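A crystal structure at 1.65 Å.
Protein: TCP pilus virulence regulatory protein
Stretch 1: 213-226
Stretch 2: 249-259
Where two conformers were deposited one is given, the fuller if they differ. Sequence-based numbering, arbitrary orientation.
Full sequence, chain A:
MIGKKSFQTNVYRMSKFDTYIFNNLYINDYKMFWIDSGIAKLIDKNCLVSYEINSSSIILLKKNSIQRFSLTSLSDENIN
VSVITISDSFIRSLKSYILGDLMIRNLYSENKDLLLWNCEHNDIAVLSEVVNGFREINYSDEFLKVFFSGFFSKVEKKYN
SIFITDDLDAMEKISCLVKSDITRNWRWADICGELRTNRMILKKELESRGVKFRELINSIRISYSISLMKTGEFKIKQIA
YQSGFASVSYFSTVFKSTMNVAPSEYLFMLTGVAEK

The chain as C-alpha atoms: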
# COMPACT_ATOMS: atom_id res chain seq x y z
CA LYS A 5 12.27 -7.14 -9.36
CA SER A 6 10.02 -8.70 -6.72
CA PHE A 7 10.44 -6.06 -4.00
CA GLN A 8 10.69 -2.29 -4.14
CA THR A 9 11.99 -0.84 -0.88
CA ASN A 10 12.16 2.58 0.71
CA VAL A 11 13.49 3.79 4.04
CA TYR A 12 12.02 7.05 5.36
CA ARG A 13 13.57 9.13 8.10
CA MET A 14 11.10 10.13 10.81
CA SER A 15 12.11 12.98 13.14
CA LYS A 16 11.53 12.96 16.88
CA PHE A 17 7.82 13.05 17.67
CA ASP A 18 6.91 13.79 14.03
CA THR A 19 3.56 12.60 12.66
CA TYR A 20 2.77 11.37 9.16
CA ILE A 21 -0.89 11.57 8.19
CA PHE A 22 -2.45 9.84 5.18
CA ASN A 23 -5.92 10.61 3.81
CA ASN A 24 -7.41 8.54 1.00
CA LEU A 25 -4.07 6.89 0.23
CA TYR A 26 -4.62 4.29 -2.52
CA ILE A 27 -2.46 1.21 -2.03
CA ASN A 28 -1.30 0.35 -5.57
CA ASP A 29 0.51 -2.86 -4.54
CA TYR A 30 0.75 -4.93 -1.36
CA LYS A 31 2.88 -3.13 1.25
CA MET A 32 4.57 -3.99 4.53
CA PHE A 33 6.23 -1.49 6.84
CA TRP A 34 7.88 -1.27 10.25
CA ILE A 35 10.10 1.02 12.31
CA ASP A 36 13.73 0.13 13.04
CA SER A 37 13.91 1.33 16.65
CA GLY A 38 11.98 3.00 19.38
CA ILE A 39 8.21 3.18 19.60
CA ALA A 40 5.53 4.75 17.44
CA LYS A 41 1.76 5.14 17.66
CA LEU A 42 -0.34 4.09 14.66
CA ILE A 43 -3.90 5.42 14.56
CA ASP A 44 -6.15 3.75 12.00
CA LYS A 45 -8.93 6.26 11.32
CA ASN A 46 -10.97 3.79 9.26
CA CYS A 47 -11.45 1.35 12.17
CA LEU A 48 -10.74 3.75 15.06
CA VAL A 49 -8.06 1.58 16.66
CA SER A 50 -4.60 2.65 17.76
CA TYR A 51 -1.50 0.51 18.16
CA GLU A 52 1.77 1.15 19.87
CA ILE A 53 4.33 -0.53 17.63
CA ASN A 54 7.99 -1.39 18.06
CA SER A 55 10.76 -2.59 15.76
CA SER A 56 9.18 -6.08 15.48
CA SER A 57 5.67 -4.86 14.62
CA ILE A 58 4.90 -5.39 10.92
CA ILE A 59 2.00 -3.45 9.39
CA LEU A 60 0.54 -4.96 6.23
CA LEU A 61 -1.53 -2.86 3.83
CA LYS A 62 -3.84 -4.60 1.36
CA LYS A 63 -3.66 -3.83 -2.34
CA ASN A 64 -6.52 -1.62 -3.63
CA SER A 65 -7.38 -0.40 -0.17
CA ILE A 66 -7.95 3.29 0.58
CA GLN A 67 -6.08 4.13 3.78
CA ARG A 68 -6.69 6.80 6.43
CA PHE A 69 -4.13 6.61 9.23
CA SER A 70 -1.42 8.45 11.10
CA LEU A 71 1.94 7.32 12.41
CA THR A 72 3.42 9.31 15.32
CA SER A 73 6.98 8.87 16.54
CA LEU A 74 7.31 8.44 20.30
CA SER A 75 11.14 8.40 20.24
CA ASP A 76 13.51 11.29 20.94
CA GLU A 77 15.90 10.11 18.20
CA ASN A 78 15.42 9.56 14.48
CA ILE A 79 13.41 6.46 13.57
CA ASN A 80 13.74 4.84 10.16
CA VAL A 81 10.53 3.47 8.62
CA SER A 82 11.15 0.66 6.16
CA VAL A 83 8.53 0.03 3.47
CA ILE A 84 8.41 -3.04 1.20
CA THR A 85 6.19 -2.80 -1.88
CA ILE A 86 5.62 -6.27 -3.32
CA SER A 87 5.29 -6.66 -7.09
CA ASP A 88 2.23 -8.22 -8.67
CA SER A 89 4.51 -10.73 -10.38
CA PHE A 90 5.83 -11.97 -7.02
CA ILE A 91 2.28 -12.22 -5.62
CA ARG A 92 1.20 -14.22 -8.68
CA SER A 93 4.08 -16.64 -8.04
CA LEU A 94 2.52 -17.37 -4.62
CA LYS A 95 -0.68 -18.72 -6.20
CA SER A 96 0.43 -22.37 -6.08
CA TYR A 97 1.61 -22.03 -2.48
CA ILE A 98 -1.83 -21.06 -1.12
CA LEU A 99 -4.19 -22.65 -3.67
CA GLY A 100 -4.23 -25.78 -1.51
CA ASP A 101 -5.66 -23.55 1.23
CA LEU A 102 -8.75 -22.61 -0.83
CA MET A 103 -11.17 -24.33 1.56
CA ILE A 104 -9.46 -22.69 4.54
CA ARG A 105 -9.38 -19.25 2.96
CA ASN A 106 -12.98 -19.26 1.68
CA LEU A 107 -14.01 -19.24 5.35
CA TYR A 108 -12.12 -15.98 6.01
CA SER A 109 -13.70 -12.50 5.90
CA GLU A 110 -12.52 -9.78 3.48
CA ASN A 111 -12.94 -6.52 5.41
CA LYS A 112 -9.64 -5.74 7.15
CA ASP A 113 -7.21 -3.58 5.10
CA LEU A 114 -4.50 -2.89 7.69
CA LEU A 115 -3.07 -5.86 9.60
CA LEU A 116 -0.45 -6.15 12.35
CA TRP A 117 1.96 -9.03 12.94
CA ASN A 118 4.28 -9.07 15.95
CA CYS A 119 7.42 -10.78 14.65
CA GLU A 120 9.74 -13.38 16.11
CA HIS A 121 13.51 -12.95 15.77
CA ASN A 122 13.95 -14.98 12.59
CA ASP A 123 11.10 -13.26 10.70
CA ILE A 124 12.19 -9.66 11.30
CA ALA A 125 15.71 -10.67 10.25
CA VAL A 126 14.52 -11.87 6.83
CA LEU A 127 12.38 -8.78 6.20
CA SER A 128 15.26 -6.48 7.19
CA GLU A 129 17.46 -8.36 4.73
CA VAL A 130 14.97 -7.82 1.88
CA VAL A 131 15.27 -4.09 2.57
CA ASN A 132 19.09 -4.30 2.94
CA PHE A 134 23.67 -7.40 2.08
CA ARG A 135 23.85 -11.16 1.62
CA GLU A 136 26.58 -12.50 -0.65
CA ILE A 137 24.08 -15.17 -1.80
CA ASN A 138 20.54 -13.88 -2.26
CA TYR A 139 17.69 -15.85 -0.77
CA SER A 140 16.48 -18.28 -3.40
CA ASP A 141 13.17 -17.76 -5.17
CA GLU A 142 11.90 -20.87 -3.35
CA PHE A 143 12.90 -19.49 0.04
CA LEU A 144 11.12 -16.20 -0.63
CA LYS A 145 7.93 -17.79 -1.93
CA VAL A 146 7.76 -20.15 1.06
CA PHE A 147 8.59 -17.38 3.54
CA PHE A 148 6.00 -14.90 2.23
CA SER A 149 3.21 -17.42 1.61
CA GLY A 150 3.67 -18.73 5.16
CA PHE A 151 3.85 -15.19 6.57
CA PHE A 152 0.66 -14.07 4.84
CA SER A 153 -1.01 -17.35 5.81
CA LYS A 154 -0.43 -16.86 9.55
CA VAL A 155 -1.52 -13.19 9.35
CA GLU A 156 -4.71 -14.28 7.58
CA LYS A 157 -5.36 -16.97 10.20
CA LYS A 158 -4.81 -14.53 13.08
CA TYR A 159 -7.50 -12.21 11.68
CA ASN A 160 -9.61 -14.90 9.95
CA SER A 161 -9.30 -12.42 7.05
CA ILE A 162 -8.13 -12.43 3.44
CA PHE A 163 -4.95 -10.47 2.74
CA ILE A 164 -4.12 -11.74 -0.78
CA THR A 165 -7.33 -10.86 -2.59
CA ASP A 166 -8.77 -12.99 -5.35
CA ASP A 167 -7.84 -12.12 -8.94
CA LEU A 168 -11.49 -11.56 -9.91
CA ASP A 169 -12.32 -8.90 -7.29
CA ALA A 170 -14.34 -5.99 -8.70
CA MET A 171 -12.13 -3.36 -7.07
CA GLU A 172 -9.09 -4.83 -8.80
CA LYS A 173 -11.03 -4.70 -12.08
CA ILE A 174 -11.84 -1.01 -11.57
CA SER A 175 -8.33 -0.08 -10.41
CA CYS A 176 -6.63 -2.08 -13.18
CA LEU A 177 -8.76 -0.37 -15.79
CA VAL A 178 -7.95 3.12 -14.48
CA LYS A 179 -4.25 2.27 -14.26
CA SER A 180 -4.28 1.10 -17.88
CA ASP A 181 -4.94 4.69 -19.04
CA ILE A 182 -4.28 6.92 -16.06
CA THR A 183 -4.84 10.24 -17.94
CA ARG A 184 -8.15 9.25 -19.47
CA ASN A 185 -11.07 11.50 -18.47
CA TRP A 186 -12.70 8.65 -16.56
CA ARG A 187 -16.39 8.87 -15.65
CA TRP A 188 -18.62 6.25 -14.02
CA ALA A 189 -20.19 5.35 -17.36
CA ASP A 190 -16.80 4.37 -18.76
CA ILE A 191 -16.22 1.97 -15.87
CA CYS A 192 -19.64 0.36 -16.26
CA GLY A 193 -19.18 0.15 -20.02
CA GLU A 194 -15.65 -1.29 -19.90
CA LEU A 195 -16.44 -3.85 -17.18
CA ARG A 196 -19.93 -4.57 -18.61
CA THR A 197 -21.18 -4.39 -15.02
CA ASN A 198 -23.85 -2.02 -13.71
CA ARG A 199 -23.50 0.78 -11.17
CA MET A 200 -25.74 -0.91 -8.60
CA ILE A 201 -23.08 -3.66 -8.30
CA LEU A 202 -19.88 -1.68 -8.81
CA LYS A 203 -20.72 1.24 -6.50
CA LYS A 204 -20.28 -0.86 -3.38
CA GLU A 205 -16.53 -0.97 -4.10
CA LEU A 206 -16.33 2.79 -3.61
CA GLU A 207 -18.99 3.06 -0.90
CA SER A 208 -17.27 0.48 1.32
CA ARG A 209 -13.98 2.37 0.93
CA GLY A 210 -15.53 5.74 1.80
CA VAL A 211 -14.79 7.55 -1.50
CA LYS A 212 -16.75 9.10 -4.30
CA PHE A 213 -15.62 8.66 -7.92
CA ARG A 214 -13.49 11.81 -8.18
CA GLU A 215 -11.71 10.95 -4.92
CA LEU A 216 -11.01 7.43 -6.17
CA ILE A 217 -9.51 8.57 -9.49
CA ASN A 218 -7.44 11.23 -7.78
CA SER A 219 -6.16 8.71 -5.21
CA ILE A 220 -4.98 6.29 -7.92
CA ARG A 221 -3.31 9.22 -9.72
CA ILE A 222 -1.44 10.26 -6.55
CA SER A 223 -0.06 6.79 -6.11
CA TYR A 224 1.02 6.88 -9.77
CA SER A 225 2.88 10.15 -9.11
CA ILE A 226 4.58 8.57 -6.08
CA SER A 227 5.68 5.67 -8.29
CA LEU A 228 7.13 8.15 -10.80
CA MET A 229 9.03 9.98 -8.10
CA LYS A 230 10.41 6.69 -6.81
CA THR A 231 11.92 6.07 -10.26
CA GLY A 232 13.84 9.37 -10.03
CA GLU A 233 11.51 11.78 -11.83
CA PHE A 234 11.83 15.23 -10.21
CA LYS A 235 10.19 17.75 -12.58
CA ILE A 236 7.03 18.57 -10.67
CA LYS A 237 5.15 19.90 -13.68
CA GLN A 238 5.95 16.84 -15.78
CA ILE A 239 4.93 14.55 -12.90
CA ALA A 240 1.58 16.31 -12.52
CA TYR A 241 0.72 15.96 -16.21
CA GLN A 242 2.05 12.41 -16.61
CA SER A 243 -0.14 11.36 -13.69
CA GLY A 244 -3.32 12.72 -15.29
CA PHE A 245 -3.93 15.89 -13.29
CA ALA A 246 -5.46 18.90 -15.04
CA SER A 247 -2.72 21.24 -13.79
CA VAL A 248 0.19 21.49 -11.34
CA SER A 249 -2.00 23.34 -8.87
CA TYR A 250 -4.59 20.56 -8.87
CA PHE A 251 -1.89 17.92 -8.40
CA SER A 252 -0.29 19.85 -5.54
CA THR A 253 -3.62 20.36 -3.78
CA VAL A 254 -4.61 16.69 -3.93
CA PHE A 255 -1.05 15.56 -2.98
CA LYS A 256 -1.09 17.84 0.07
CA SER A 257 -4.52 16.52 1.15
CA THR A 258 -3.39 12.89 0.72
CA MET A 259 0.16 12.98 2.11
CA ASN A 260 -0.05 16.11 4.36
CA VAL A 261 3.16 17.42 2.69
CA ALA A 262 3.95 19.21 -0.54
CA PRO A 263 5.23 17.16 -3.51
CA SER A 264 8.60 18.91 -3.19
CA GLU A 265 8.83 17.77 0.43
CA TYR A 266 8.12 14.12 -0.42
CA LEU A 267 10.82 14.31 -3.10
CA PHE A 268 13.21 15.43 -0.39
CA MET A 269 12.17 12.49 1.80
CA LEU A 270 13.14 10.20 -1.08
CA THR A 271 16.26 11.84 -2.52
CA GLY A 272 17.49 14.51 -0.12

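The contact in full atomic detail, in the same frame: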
# COMPACT_ATOMS: atom_id res chain seq x y z
N PHE A 213 -16.38 9.01 -6.71
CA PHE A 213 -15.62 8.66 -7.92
C PHE A 213 -14.41 9.56 -8.11
O PHE A 213 -13.29 9.08 -8.36
CB PHE A 213 -16.53 8.73 -9.14
CG PHE A 213 -15.91 8.15 -10.39
CD1 PHE A 213 -15.98 6.78 -10.63
CD2 PHE A 213 -15.26 8.96 -11.32
CE1 PHE A 213 -15.41 6.21 -11.80
CE2 PHE A 213 -14.70 8.39 -12.49
CZ PHE A 213 -14.77 7.04 -12.70
N ARG A 214 -14.60 10.88 -7.97
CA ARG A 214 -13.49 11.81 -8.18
C ARG A 214 -12.37 11.54 -7.20
O ARG A 214 -11.18 11.62 -7.57
CB ARG A 214 -13.96 13.25 -8.03
CG ARG A 214 -12.81 14.25 -8.17
CD ARG A 214 -13.23 15.71 -8.14
NE ARG A 214 -14.03 16.09 -6.98
CZ ARG A 214 -13.55 16.34 -5.76
NH1 ARG A 214 -12.25 16.20 -5.50
NH2 ARG A 214 -14.38 16.69 -4.79
N GLU A 215 -12.70 11.26 -5.94
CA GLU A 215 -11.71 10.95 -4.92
C GLU A 215 -10.97 9.66 -5.24
O GLU A 215 -9.76 9.54 -5.01
CB GLU A 215 -12.36 10.87 -3.52
CG GLU A 215 -13.14 12.13 -3.11
CD GLU A 215 -13.95 11.97 -1.82
OE1 GLU A 215 -14.82 11.09 -1.69
OE2 GLU A 215 -13.73 12.79 -0.90
N LEU A 216 -11.69 8.65 -5.77
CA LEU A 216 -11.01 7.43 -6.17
C LEU A 216 -10.00 7.69 -7.28
O LEU A 216 -8.85 7.23 -7.21
CB LEU A 216 -12.01 6.40 -6.66
CG LEU A 216 -11.35 5.13 -7.21
CD1 LEU A 216 -10.60 4.40 -6.11
CD2 LEU A 216 -12.37 4.22 -7.87
N ILE A 217 -10.43 8.36 -8.37
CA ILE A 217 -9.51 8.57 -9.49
C ILE A 217 -8.31 9.38 -9.04
O ILE A 217 -7.16 9.04 -9.34
CB ILE A 217 -10.22 9.25 -10.67
CG1 ILE A 217 -11.45 8.42 -11.10
CG2 ILE A 217 -9.23 9.51 -11.83
CD1 ILE A 217 -11.14 7.02 -11.60
N ASN A 218 -8.55 10.41 -8.25
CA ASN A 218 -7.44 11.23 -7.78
C ASN A 218 -6.48 10.42 -6.90
O ASN A 218 -5.26 10.60 -6.98
CB ASN A 218 -7.99 12.41 -7.00
CG ASN A 218 -8.49 13.54 -7.90
OD1 ASN A 218 -8.22 13.58 -9.08
ND2 ASN A 218 -9.21 14.47 -7.30
N SER A 219 -7.01 9.52 -6.08
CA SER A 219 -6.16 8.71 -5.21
C SER A 219 -5.26 7.78 -6.02
O SER A 219 -4.08 7.65 -5.72
CB SER A 219 -7.01 7.93 -4.19
OG SER A 219 -7.63 6.76 -4.70
N ILE A 220 -5.80 7.15 -7.06
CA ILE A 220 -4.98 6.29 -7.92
C ILE A 220 -3.92 7.11 -8.64
O ILE A 220 -2.76 6.68 -8.76
CB ILE A 220 -5.89 5.53 -8.90
CG1 ILE A 220 -6.84 4.61 -8.12
CG2 ILE A 220 -5.04 4.74 -9.95
CD1 ILE A 220 -7.92 4.05 -9.01
N ARG A 221 -4.28 8.33 -9.07
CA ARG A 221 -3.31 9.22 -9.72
C ARG A 221 -2.21 9.68 -8.77
O ARG A 221 -1.07 9.81 -9.18
CB ARG A 221 -4.02 10.43 -10.33
CG ARG A 221 -4.89 10.06 -11.55
CD ARG A 221 -5.56 11.29 -12.18
NE ARG A 221 -6.16 10.92 -13.47
CZ ARG A 221 -7.19 11.49 -14.05
NH1 ARG A 221 -7.83 12.51 -13.50
NH2 ARG A 221 -7.62 11.00 -15.23
N ILE A 222 -2.52 9.90 -7.49
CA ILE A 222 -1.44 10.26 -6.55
C ILE A 222 -0.46 9.11 -6.40
O ILE A 222 0.76 9.30 -6.33
CB ILE A 222 -2.02 10.69 -5.19
CG1 ILE A 222 -2.72 12.06 -5.26
CG2 ILE A 222 -0.93 10.74 -4.07
CD1 ILE A 222 -1.86 13.23 -5.72
N SER A 223 -0.97 7.90 -6.28
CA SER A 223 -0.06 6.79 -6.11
C SER A 223 0.77 6.57 -7.37
O SER A 223 1.94 6.19 -7.28
CB SER A 223 -0.84 5.57 -5.66
OG SER A 223 -1.33 5.82 -4.34
N TYR A 224 0.22 6.88 -8.55
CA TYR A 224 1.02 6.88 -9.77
C TYR A 224 2.14 7.91 -9.70
O TYR A 224 3.30 7.62 -10.04
CB TYR A 224 0.08 7.10 -10.96
CG TYR A 224 0.66 6.92 -12.34
CD1 TYR A 224 1.29 7.95 -12.98
CD2 TYR A 224 0.46 5.74 -13.04
CE1 TYR A 224 1.81 7.81 -14.27
CE2 TYR A 224 0.99 5.59 -14.34
CZ TYR A 224 1.68 6.64 -14.92
OH TYR A 224 2.21 6.55 -16.21
N SER A 225 1.84 9.12 -9.22
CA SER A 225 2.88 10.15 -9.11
C SER A 225 3.98 9.73 -8.14
O SER A 225 5.16 10.07 -8.35
CB SER A 225 2.26 11.49 -8.68
OG SER A 225 1.93 11.59 -7.29
N ILE A 226 3.61 9.06 -7.05
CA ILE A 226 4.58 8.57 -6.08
C ILE A 226 5.48 7.56 -6.75
O ILE A 226 6.70 7.62 -6.65
CB ILE A 226 3.85 8.01 -4.85
CG1 ILE A 226 3.32 9.18 -4.03
CG2 ILE A 226 4.78 7.21 -3.99
CD1 ILE A 226 2.29 8.76 -3.01
N SER A 249 -1.33 22.91 -10.09
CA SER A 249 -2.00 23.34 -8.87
C SER A 249 -2.96 22.28 -8.37
O SER A 249 -3.06 22.04 -7.17
CB SER A 249 -2.73 24.67 -9.12
OG SER A 249 -1.80 25.71 -9.34
N TYR A 250 -3.67 21.62 -9.27
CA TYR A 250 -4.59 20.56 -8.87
C TYR A 250 -3.83 19.40 -8.25
O TYR A 250 -4.18 18.92 -7.17
CB TYR A 250 -5.37 20.11 -10.11
CG TYR A 250 -6.60 19.29 -9.82
CD1 TYR A 250 -7.87 19.78 -10.13
CD2 TYR A 250 -6.52 18.02 -9.31
CE1 TYR A 250 -9.00 19.03 -9.87
CE2 TYR A 250 -7.67 17.27 -9.03
CZ TYR A 250 -8.88 17.78 -9.31
OH TYR A 250 -9.98 17.02 -9.03
N PHE A 251 -2.78 18.94 -8.93
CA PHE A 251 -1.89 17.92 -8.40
C PHE A 251 -1.40 18.27 -7.00
O PHE A 251 -1.52 17.47 -6.08
CB PHE A 251 -0.70 17.75 -9.33
CG PHE A 251 0.43 16.94 -8.74
CD1 PHE A 251 0.24 15.64 -8.33
CD2 PHE A 251 1.72 17.49 -8.61
CE1 PHE A 251 1.30 14.89 -7.82
CE2 PHE A 251 2.72 16.74 -8.12
CZ PHE A 251 2.52 15.45 -7.72
N SER A 252 -0.84 19.47 -6.84
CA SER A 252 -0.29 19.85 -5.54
C SER A 252 -1.34 19.82 -4.46
O SER A 252 -1.08 19.37 -3.33
CB SER A 252 0.32 21.26 -5.61
OG SER A 252 1.33 21.32 -6.60
N THR A 253 -2.54 20.31 -4.76
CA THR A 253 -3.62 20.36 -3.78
C THR A 253 -4.05 18.96 -3.32
O THR A 253 -4.17 18.67 -2.12
CB THR A 253 -4.81 21.13 -4.37
OG1 THR A 253 -4.43 22.47 -4.71
CG2 THR A 253 -5.89 21.22 -3.34
N VAL A 254 -4.27 18.06 -4.28
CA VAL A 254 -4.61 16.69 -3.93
C VAL A 254 -3.46 15.98 -3.20
O VAL A 254 -3.70 15.20 -2.28
CB VAL A 254 -5.04 15.92 -5.21
CG1 VAL A 254 -5.36 14.48 -4.86
CG2 VAL A 254 -6.24 16.62 -5.85
N PHE A 255 -2.20 16.21 -3.61
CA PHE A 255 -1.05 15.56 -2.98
C PHE A 255 -0.96 15.99 -1.52
O PHE A 255 -0.79 15.16 -0.62
CB PHE A 255 0.21 15.89 -3.76
CG PHE A 255 1.40 15.03 -3.39
CD1 PHE A 255 2.15 15.33 -2.27
CD2 PHE A 255 1.73 13.91 -4.10
CE1 PHE A 255 3.22 14.55 -1.91
CE2 PHE A 255 2.81 13.11 -3.73
CZ PHE A 255 3.55 13.44 -2.62
N LYS A 256 -1.11 17.30 -1.28
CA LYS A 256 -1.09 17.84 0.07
C LYS A 256 -2.19 17.25 0.94
O LYS A 256 -1.97 16.95 2.11
CB LYS A 256 -1.21 19.37 0.01
CG LYS A 256 0.04 20.06 -0.43
CD LYS A 256 -0.25 21.52 -0.81
CE LYS A 256 1.01 22.21 -1.27
NZ LYS A 256 0.78 23.67 -1.49
N SER A 257 -3.41 17.11 0.41
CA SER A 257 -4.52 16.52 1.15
C SER A 257 -4.24 15.06 1.50
O SER A 257 -4.59 14.59 2.59
CB SER A 257 -5.79 16.64 0.30
OG SER A 257 -6.91 15.96 0.86
N THR A 258 -3.61 14.32 0.57
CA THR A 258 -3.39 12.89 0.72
C THR A 258 -2.21 12.56 1.63
O THR A 258 -2.31 11.66 2.49
CB THR A 258 -3.20 12.28 -0.68
OG1 THR A 258 -4.34 12.59 -1.51
CG2 THR A 258 -3.01 10.76 -0.61
N MET A 259 -1.10 13.27 1.45
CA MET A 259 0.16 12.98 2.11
C MET A 259 0.49 13.96 3.24
O MET A 259 1.45 13.72 3.98
CB MET A 259 1.28 13.00 1.09
CG MET A 259 1.07 12.04 -0.08
SD MET A 259 1.28 10.32 0.42
CE MET A 259 3.01 10.13 0.59

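Two helices meet here almost at right angles: their N-to-C directions differ by 91°, and their axes approach to 10.2 Å. Such a crossing leaves little room for a long shared seam, so the contact is compact, burying 460 Å² in all, and stretch 2 meets its partner through adjacent pairs of residues that recur every four positions.

Ser249 takes no part. The first contact comes from Tyr250, whose CA-to-CB bond points sideways; the t rotamer (chi1 -165°) sends the ring out so that its hydroxyl reaches the other helix. There Asn218 ND2 donates a hydrogen bond to Tyr250 OH, 3.2 Å long and nearly straight at 171°. The amide nitrogen lies at the ring edge, near its plane, where the hydroxyl can receive it. The same oxygen touches the aliphatic part of an arginine, Arg214 CD to Tyr250 OH being 3.6 Å. This is the polar margin of an otherwise largely apolar contact.

One turn of chain does not pass before the character changes. Phe251 also starts sideways and uses a t rotamer to bring its ring in, placing CD1 4.1 Å from Ile222 CD1. Ser225 OG sits at the ring edge, 3.4 Å from Phe251 CE1. Its proton is already given to its own helix, donating to Ile222 O at 2.7 Å, so a polar side chain is accommodated beside the edges of both the Phe251 and Phe255 rings without a hydrogen bond across the contact.

Ser252 points away and Thr253 is out of reach. Val254 points toward the other helix and packs closely, its CG1 3.6 Å from Ile222 CG1, while its CG2 lies 3.9 Å from Asn218 ND2. Phe255 follows at the closest backbone approach, its CA 6.4 Å from Ile222 CA. Ile222 CD1 comes 3.9 Å from Phe255 CB and 3.7 Å from Phe255 N, right against the backbone. The ring extends further, with CE2 4.0 Å from Ile226 CG1 and its edge beside Ser225 OG.

Lys256 points away and Ser257 makes no contact. Thr258 points toward the other helix, its CG2 4.0 Å from Ile222 CG2, and its hydroxyl is satisfied within the helix by donating from OG1 to Val254 O at 2.8 Å. Met259 closes the contact, its SD 3.9 Å from Ile226 CD1.

The governing rule is a knob in a hole: Ile222, covered over 100 Å², more than any other residue here, sits among Phe251, Val254, Phe255 and Thr258.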